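Long-range contacts in hypothetical protein (Bacteroides caccae, PDB 4M8R), which is of unknown function but pairs an N-terminal immunoglobulin-like domain with a WD40-like beta-propeller domain: residues I11-A16 and I92-A97; F309-P314 and Q324-Y329. All blocks are in the same frame, centred on the assembly; numbering follows the deposited sequence.

Interaction 1 (I11-A16 and I92-A97)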
ATOM      1  N   ILE A  11     -12.274  42.438  -8.924  1.00 91.46           N
ATOM      2  CA  ILE A  11     -10.810  42.378  -8.894  1.00 81.91           C
ATOM      3  C   ILE A  11     -10.379  42.759  -7.481  1.00 75.39           C
ATOM      4  O   ILE A  11     -10.730  43.834  -6.999  1.00 78.76           O
ATOM      5  CB  ILE A  11     -10.168  43.360  -9.898  1.00 81.57           C
ATOM      6  CG1 ILE A  11     -10.656  43.079 -11.326  1.00 82.79           C
ATOM      7  CG2 ILE A  11      -8.649  43.271  -9.833  1.00 78.84           C
ATOM      8  CD1 ILE A  11     -10.495  44.254 -12.269  1.00 84.55           C
ATOM      9  N   LEU A  12      -9.624  41.891  -6.820  1.00 66.77           N
ATOM     10  CA  LEU A  12      -9.302  42.091  -5.407  1.00 63.05           C
ATOM     11  C   LEU A  12      -8.324  43.244  -5.183  1.00 63.15           C
ATOM     12  O   LEU A  12      -8.532  44.081  -4.300  1.00 62.31           O
ATOM     13  CB  LEU A  12      -8.737  40.806  -4.797  1.00 59.32           C
ATOM     14  CG  LEU A  12      -9.634  39.564  -4.858  1.00 58.81           C
ATOM     15  CD1 LEU A  12      -8.988  38.411  -4.109  1.00 56.72           C
ATOM     16  CD2 LEU A  12     -11.021  39.846  -4.301  1.00 60.29           C
ATOM     17  N   VAL A  13      -7.258  43.274  -5.977  1.00 60.54           N
ATOM     18  CA  VAL A  13      -6.216  44.286  -5.841  1.00 59.09           C
ATOM     19  C   VAL A  13      -5.699  44.691  -7.213  1.00 59.24           C
ATOM     20  O   VAL A  13      -5.646  43.879  -8.136  1.00 59.73           O
ATOM     21  CB  VAL A  13      -5.035  43.797  -4.961  1.00 57.70           C
ATOM     22  CG1 VAL A  13      -5.451  43.689  -3.499  1.00 58.21           C
ATOM     23  CG2 VAL A  13      -4.487  42.463  -5.451  1.00 55.73           C
ATOM     24  N   THR A  14      -5.310  45.953  -7.328  1.00 60.39           N
ATOM     25  CA  THR A  14      -4.843  46.513  -8.587  1.00 61.03           C
ATOM     26  C   THR A  14      -3.344  46.772  -8.527  1.00 61.03           C
ATOM     27  O   THR A  14      -2.771  46.878  -7.435  1.00 59.52           O
ATOM     28  CB  THR A  14      -5.572  47.828  -8.873  1.00 64.60           C
ATOM     29  OG1 THR A  14      -5.617  48.608  -7.671  1.00 66.93           O
ATOM     30  CG2 THR A  14      -6.992  47.547  -9.348  1.00 64.95           C
ATOM     31  N   ASN A  15      -2.713  46.859  -9.702  1.00 60.10           N
ATOM     32  CA  ASN A  15      -1.265  47.071  -9.812  1.00 58.69           C
ATOM     33  C   ASN A  15      -0.483  46.107  -8.928  1.00 55.61           C
ATOM     34  O   ASN A  15       0.493  46.493  -8.283  1.00 56.20           O
ATOM     35  CB  ASN A  15      -0.909  48.507  -9.441  1.00 61.08           C
ATOM     36  CG  ASN A  15      -1.742  49.516 -10.187  1.00 64.80           C
ATOM     37  OD1 ASN A  15      -2.518  50.256  -9.586  1.00 67.66           O
ATOM     38  ND2 ASN A  15      -1.607  49.535 -11.508  1.00 65.45           N
ATOM     39  N   ALA A  16      -0.924  44.853  -8.904  1.00 51.85           N
ATOM     40  CA  ALA A  16      -0.396  43.872  -7.973  1.00 49.53           C
ATOM     41  C   ALA A  16       0.574  42.912  -8.634  1.00 47.26           C
ATOM     42  O   ALA A  16       0.621  42.789  -9.853  1.00 47.32           O
ATOM     43  CB  ALA A  16      -1.540  43.098  -7.335  1.00 50.07           C
ATOM     44  N   ILE A  92       1.115  31.766  -6.473  1.00 36.83           N
ATOM     45  CA  ILE A  92       0.761  32.488  -5.258  1.00 37.19           C
ATOM     46  C   ILE A  92      -0.549  33.236  -5.471  1.00 38.54           C
ATOM     47  O   ILE A  92      -0.665  34.044  -6.393  1.00 39.86           O
ATOM     48  CB  ILE A  92       1.881  33.476  -4.882  1.00 38.86           C
ATOM     49  CG1 ILE A  92       3.193  32.718  -4.680  1.00 38.59           C
ATOM     50  CG2 ILE A  92       1.534  34.248  -3.617  1.00 40.78           C
ATOM     51  CD1 ILE A  92       4.409  33.608  -4.580  1.00 40.72           C
ATOM     52  N   PHE A  93      -1.529  32.956  -4.613  1.00 40.18           N
ATOM     53  CA  PHE A  93      -2.873  33.516  -4.737  1.00 40.95           C
ATOM     54  C   PHE A  93      -3.238  34.391  -3.547  1.00 41.60           C
ATOM     55  O   PHE A  93      -2.992  34.020  -2.401  1.00 41.77           O
ATOM     56  CB  PHE A  93      -3.908  32.390  -4.813  1.00 40.58           C
ATOM     57  CG  PHE A  93      -3.771  31.510  -6.016  1.00 39.27           C
ATOM     58  CD1 PHE A  93      -4.413  31.832  -7.202  1.00 40.16           C
ATOM     59  CD2 PHE A  93      -3.019  30.346  -5.959  1.00 37.46           C
ATOM     60  CE1 PHE A  93      -4.297  31.015  -8.310  1.00 40.53           C
ATOM     61  CE2 PHE A  93      -2.898  29.525  -7.065  1.00 37.50           C
ATOM     62  CZ  PHE A  93      -3.537  29.860  -8.242  1.00 39.22           C
ATOM     63  N   LEU A  94      -3.859  35.532  -3.818  1.00 42.76           N
ATOM     64  CA  LEU A  94      -4.503  36.314  -2.768  1.00 43.38           C
ATOM     65  C   LEU A  94      -5.875  35.708  -2.492  1.00 44.25           C
ATOM     66  O   LEU A  94      -6.653  35.489  -3.416  1.00 44.16           O
ATOM     67  CB  LEU A  94      -4.671  37.767  -3.197  1.00 44.05           C
ATOM     68  CG  LEU A  94      -5.208  38.713  -2.120  1.00 45.36           C
ATOM     69  CD1 LEU A  94      -4.258  38.781  -0.938  1.00 44.61           C
ATOM     70  CD2 LEU A  94      -5.442  40.099  -2.703  1.00 47.83           C
ATOM     71  N   ASN A  95      -6.163  35.439  -1.222  1.00 45.69           N
ATOM     72  CA  ASN A  95      -7.419  34.806  -0.822  1.00 48.21           C
ATOM     73  C   ASN A  95      -8.219  35.748   0.071  1.00 49.19           C
ATOM     74  O   ASN A  95      -7.851  35.973   1.223  1.00 46.96           O
ATOM     75  CB  ASN A  95      -7.125  33.481  -0.097  1.00 47.68           C
ATOM     76  CG  ASN A  95      -8.382  32.717   0.288  1.00 51.18           C
ATOM     77  OD1 ASN A  95      -9.496  33.088  -0.080  1.00 59.56           O
ATOM     78  ND2 ASN A  95      -8.202  31.636   1.041  1.00 48.99           N
ATOM     79  N   ARG A  96      -9.297  36.309  -0.474  1.00 51.64           N
ATOM     80  CA  ARG A  96     -10.203  37.162   0.288  1.00 55.57           C
ATOM     81  C   ARG A  96     -11.536  36.442   0.475  1.00 59.06           C
ATOM     82  O   ARG A  96     -12.409  36.511  -0.392  1.00 60.55           O
ATOM     83  CB  ARG A  96     -10.394  38.518  -0.416  1.00 57.09           C
ATOM     84  CG  ARG A  96     -11.400  39.448   0.262  1.00 57.31           C
ATOM     85  CD  ARG A  96     -10.856  40.850   0.479  1.00 58.60           C
ATOM     86  NE  ARG A  96     -10.855  41.669  -0.733  1.00 59.69           N
ATOM     87  CZ  ARG A  96      -9.806  42.321  -1.239  1.00 56.24           C
ATOM     88  NH1 ARG A  96      -8.606  42.278  -0.667  1.00 54.55           N
ATOM     89  NH2 ARG A  96      -9.966  43.033  -2.345  1.00 56.63           N
ATOM     90  N   ALA A  97     -11.681  35.763   1.613  1.00 62.94           N
ATOM     91  CA  ALA A  97     -12.869  34.955   1.917  1.00 65.52           C
ATOM     92  C   ALA A  97     -13.059  33.857   0.858  1.00 67.87           C
ATOM     93  O   ALA A  97     -12.215  32.969   0.730  1.00 69.07           O
ATOM     94  CB  ALA A  97     -14.105  35.844   2.056  1.00 67.47           C
TER
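Leu-12 meets Arg-96 twice, once through its side chain and once through its backbone. A chi1 of -59° sets Leu-12 CG anti to the carbonyl carbon, where it lies 4.2 Å above one face of the guanidinium, offset toward its rim; the two side chains run alongside one another in opposing senses. Leu-12 CD1 comes within 4.0 Å of Arg-96 CB, so a branched apolar residue covers both the aliphatic stem and the flat head of the arginine. At the guanidinium edge, Arg-96 NH2 donates to Leu-12 O over 2.6 Å; the acceptor lies close to the guanidinium plane, although the bond is bent (141° at the hydrogen). Next along the chain, Val-13 faces Leu-94 tip to tip, both methyls meeting Leu-94 CD2, with CG1 at 3.7 Å, as suits two compact apolar side chains at a buried spot. An alanine in place of Arg-96 would probably leave Leu-12 O without its donor and Asp-42, salt-bridged to NH1, without its mate. The loop ahead of strand 16-18 thus packs against the end of strand 88-96 in the immunoglobulin-like domain, with Val-13 also touching Met-101 of strand 99-108 and Phe-38 of a loop.

Interaction 2 (F309-P314 and Q324-Y329)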
ATOM      1  N   PHE A 309      10.286  -2.149  22.083  1.00 50.57           N
ATOM      2  CA  PHE A 309      10.989  -2.595  20.882  1.00 50.71           C
ATOM      3  C   PHE A 309       9.980  -2.651  19.741  1.00 48.36           C
ATOM      4  O   PHE A 309       8.950  -3.297  19.876  1.00 47.13           O
ATOM      5  CB  PHE A 309      11.541  -4.008  21.065  1.00 53.16           C
ATOM      6  CG  PHE A 309      12.711  -4.106  21.996  1.00 54.14           C
ATOM      7  CD1 PHE A 309      12.518  -4.252  23.358  1.00 55.23           C
ATOM      8  CD2 PHE A 309      14.009  -4.102  21.500  1.00 54.47           C
ATOM      9  CE1 PHE A 309      13.601  -4.367  24.215  1.00 57.16           C
ATOM     10  CE2 PHE A 309      15.095  -4.214  22.351  1.00 56.31           C
ATOM     11  CZ  PHE A 309      14.891  -4.348  23.713  1.00 57.52           C
ATOM     12  N   GLY A 310      10.271  -1.982  18.632  1.00 47.29           N
ATOM     13  CA  GLY A 310       9.476  -2.130  17.415  1.00 47.02           C
ATOM     14  C   GLY A 310       9.978  -3.337  16.644  1.00 49.66           C
ATOM     15  O   GLY A 310      11.112  -3.338  16.173  1.00 51.61           O
HETATM   16  N   MSE A 311       9.143  -4.370  16.529  1.00 50.97           N
HETATM   17  CA  MSE A 311       9.558  -5.650  15.931  1.00 52.58           C
HETATM   18  C   MSE A 311       9.331  -5.714  14.439  1.00 53.73           C
HETATM   19  O   MSE A 311       9.672  -6.709  13.802  1.00 54.25           O
HETATM   20  CB  MSE A 311       8.810  -6.789  16.616  1.00 53.09           C
HETATM   21  CG  MSE A 311       8.995  -6.766  18.131  1.00 53.11           C
HETATM   22 SE   MSE A 311      10.891  -6.889  18.632  0.75 53.20          SE
HETATM   23  CE  MSE A 311      11.303  -8.680  17.921  1.00 57.28           C
ATOM     24  N   ALA A 312       8.740  -4.661  13.876  1.00 54.64           N
ATOM     25  CA  ALA A 312       8.666  -4.473  12.427  1.00 56.14           C
ATOM     26  C   ALA A 312       8.662  -2.982  12.130  1.00 59.14           C
ATOM     27  O   ALA A 312       8.467  -2.168  13.034  1.00 57.48           O
ATOM     28  CB  ALA A 312       7.413  -5.116  11.866  1.00 56.12           C
ATOM     29  N   LEU A 313       8.875  -2.624  10.869  1.00 66.15           N
ATOM     30  CA  LEU A 313       8.822  -1.218  10.457  1.00 71.08           C
ATOM     31  C   LEU A 313       7.367  -0.737  10.473  1.00 77.11           C
ATOM     32  O   LEU A 313       6.479  -1.460  10.016  1.00 82.13           O
ATOM     33  CB  LEU A 313       9.417  -1.041   9.060  1.00 71.75           C
ATOM     34  CG  LEU A 313      10.876  -1.475   8.880  1.00 76.07           C
ATOM     35  CD1 LEU A 313      11.229  -1.573   7.401  1.00 79.82           C
ATOM     36  CD2 LEU A 313      11.824  -0.524   9.594  1.00 75.08           C
ATOM     37  N   PRO A 314       7.111   0.469  11.015  1.00 85.47           N
ATOM     38  CA  PRO A 314       5.745   1.009  10.986  1.00 92.59           C
ATOM     39  C   PRO A 314       5.358   1.530   9.598  1.00102.06           C
ATOM     40  O   PRO A 314       6.234   1.812   8.775  1.00103.22           O
ATOM     41  CB  PRO A 314       5.795   2.152  12.005  1.00 85.00           C
ATOM     42  CG  PRO A 314       7.220   2.583  12.028  1.00 80.40           C
ATOM     43  CD  PRO A 314       8.051   1.372  11.709  1.00 80.96           C
ATOM     44  N   GLN A 324       3.527  -4.027  15.769  1.00 60.72           N
ATOM     45  CA  GLN A 324       3.951  -5.137  16.626  1.00 60.30           C
ATOM     46  C   GLN A 324       5.167  -4.785  17.473  1.00 55.88           C
ATOM     47  O   GLN A 324       6.142  -4.239  16.970  1.00 53.57           O
ATOM     48  CB  GLN A 324       4.218  -6.384  15.783  1.00 63.70           C
ATOM     49  CG  GLN A 324       2.932  -7.044  15.304  1.00 68.06           C
ATOM     50  CD  GLN A 324       3.080  -7.804  14.003  1.00 71.15           C
ATOM     51  OE1 GLN A 324       2.708  -8.974  13.909  1.00 76.36           O
ATOM     52  NE2 GLN A 324       3.606  -7.134  12.981  1.00 69.46           N
ATOM     53  N   LYS A 325       5.104  -5.100  18.762  1.00 55.48           N
ATOM     54  CA  LYS A 325       6.135  -4.665  19.700  1.00 53.67           C
ATOM     55  C   LYS A 325       6.139  -5.412  21.032  1.00 55.13           C
ATOM     56  O   LYS A 325       5.152  -6.024  21.427  1.00 57.78           O
ATOM     57  CB  LYS A 325       6.013  -3.157  19.952  1.00 51.94           C
ATOM     58  CG  LYS A 325       4.598  -2.696  20.218  1.00 53.86           C
ATOM     59  CD  LYS A 325       4.438  -1.184  20.196  1.00 51.18           C
ATOM     60  CE  LYS A 325       2.979  -0.834  19.933  1.00 53.33           C
ATOM     61  NZ  LYS A 325       2.448   0.138  20.919  1.00 53.55           N
ATOM     62  N   LYS A 326       7.289  -5.360  21.695  1.00 54.94           N
ATOM     63  CA  LYS A 326       7.449  -5.830  23.062  1.00 56.27           C
ATOM     64  C   LYS A 326       7.762  -4.605  23.904  1.00 53.08           C
ATOM     65  O   LYS A 326       8.647  -3.829  23.556  1.00 50.92           O
ATOM     66  CB  LYS A 326       8.593  -6.838  23.150  1.00 58.49           C
ATOM     67  CG  LYS A 326       8.319  -8.135  22.403  1.00 62.51           C
ATOM     68  CD  LYS A 326       9.606  -8.869  22.059  1.00 64.36           C
ATOM     69  CE  LYS A 326       9.347 -10.066  21.152  1.00 67.90           C
ATOM     70  NZ  LYS A 326       8.664 -11.186  21.855  1.00 72.11           N
ATOM     71  N   VAL A 327       7.029  -4.419  24.996  1.00 53.66           N
ATOM     72  CA  VAL A 327       7.224  -3.254  25.854  1.00 51.96           C
ATOM     73  C   VAL A 327       7.546  -3.664  27.276  1.00 53.09           C
ATOM     74  O   VAL A 327       7.230  -4.770  27.708  1.00 54.41           O
ATOM     75  CB  VAL A 327       5.992  -2.326  25.863  1.00 51.88           C
ATOM     76  CG1 VAL A 327       5.525  -2.057  24.438  1.00 51.31           C
ATOM     77  CG2 VAL A 327       4.863  -2.915  26.694  1.00 55.24           C
ATOM     78  N   GLY A 328       8.162  -2.743  28.005  1.00 52.58           N
ATOM     79  CA  GLY A 328       8.491  -2.988  29.392  1.00 55.04           C
ATOM     80  C   GLY A 328       9.053  -1.783  30.106  1.00 54.40           C
ATOM     81  O   GLY A 328       8.944  -0.649  29.632  1.00 51.74           O
ATOM     82  N   TYR A 329       9.652  -2.058  31.261  1.00 57.36           N
ATOM     83  CA  TYR A 329      10.215  -1.047  32.136  1.00 57.78           C
ATOM     84  C   TYR A 329      11.696  -1.330  32.375  1.00 57.52           C
ATOM     85  O   TYR A 329      12.079  -2.471  32.650  1.00 58.34           O
ATOM     86  CB  TYR A 329       9.501  -1.087  33.483  1.00 61.41           C
ATOM     87  CG  TYR A 329       8.133  -0.435  33.524  1.00 62.38           C
ATOM     88  CD1 TYR A 329       7.994   0.945  33.431  1.00 61.04           C
ATOM     89  CD2 TYR A 329       6.981  -1.195  33.723  1.00 65.85           C
ATOM     90  CE1 TYR A 329       6.751   1.549  33.499  1.00 62.45           C
ATOM     91  CE2 TYR A 329       5.732  -0.599  33.795  1.00 67.25           C
ATOM     92  CZ  TYR A 329       5.623   0.774  33.684  1.00 66.15           C
ATOM     93  OH  TYR A 329       4.386   1.377  33.762  1.00 68.88           O
TER
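The ammonium nitrogen of Lys-325, a residue whose CB lies 4.4 Å from Gly-310 CA, is gripped by several oxygens: it donates to Gly-202 O, Phe-264 O and Asn-268 OD1. Lysine suits this place because its long chain can start beside the neighbouring strand and still carry its charge to a cluster of oxygens, which would probably stabilise that charge in a buried setting.

The backbones run antiparallel. Phe-309 and Lys-326 form a hydrogen-bonded pair: Phe-309 N gives an almost straight bond to Lys-326 O at 2.8 Å (173°), and Lys-326 N returns a longer one to Phe-309 O at 3.2 Å. Gly-310 and Lys-325 follow as a non-hydrogen-bonded pair. Met-311 N donates to Gln-324 O at 3.0 Å, one more backbone bond just past the end of strand 303-310.

Phe-309 presents its ring edge to Lys-326 O, with CD1 3.9 Å away, and a flat aromatic suits the site because it also packs edge-to-face with Trp-400. Met-311, modelled as selenomethionine, is flexible enough to bend at chi2 and chi3; its CE comes within 4.0 Å of Lys-326 CE as the two chains pass each other at a slant, methyl against methylene. Trp-400 also touches Met-311 and Lys-326, while Gly-53 of the third subunit packs on both.

Strands 303-310 and 325-333 are the first two of a four-stranded antiparallel sheet with sequential order, an up-and-down arrangement characteristic of a beta-propeller blade, in keeping with the WD40-like family.

Overall arrangement
Interaction 1 comes first along the chain and closes before interaction 2 opens. They lie on opposite sides of the chain's centre, with their own centres 51 Å apart and nearest atoms about 33 Å apart, so neither touches the other. They share no sheet: residues 92-97 lie on strand 88-96 of the immunoglobulin-like domain, whereas interaction 2 joins two adjacent strands of a four-stranded blade in the WD40-like domain. One contact joins an N-terminal loop to a strand far on in sequence, by apolar packing and one arginine-to-carbonyl bond; the other links neighbouring strands mainly through backbone bonds. Each lies within one domain and neither bridges the two, and both lie near other subunits of the four-chain assembly.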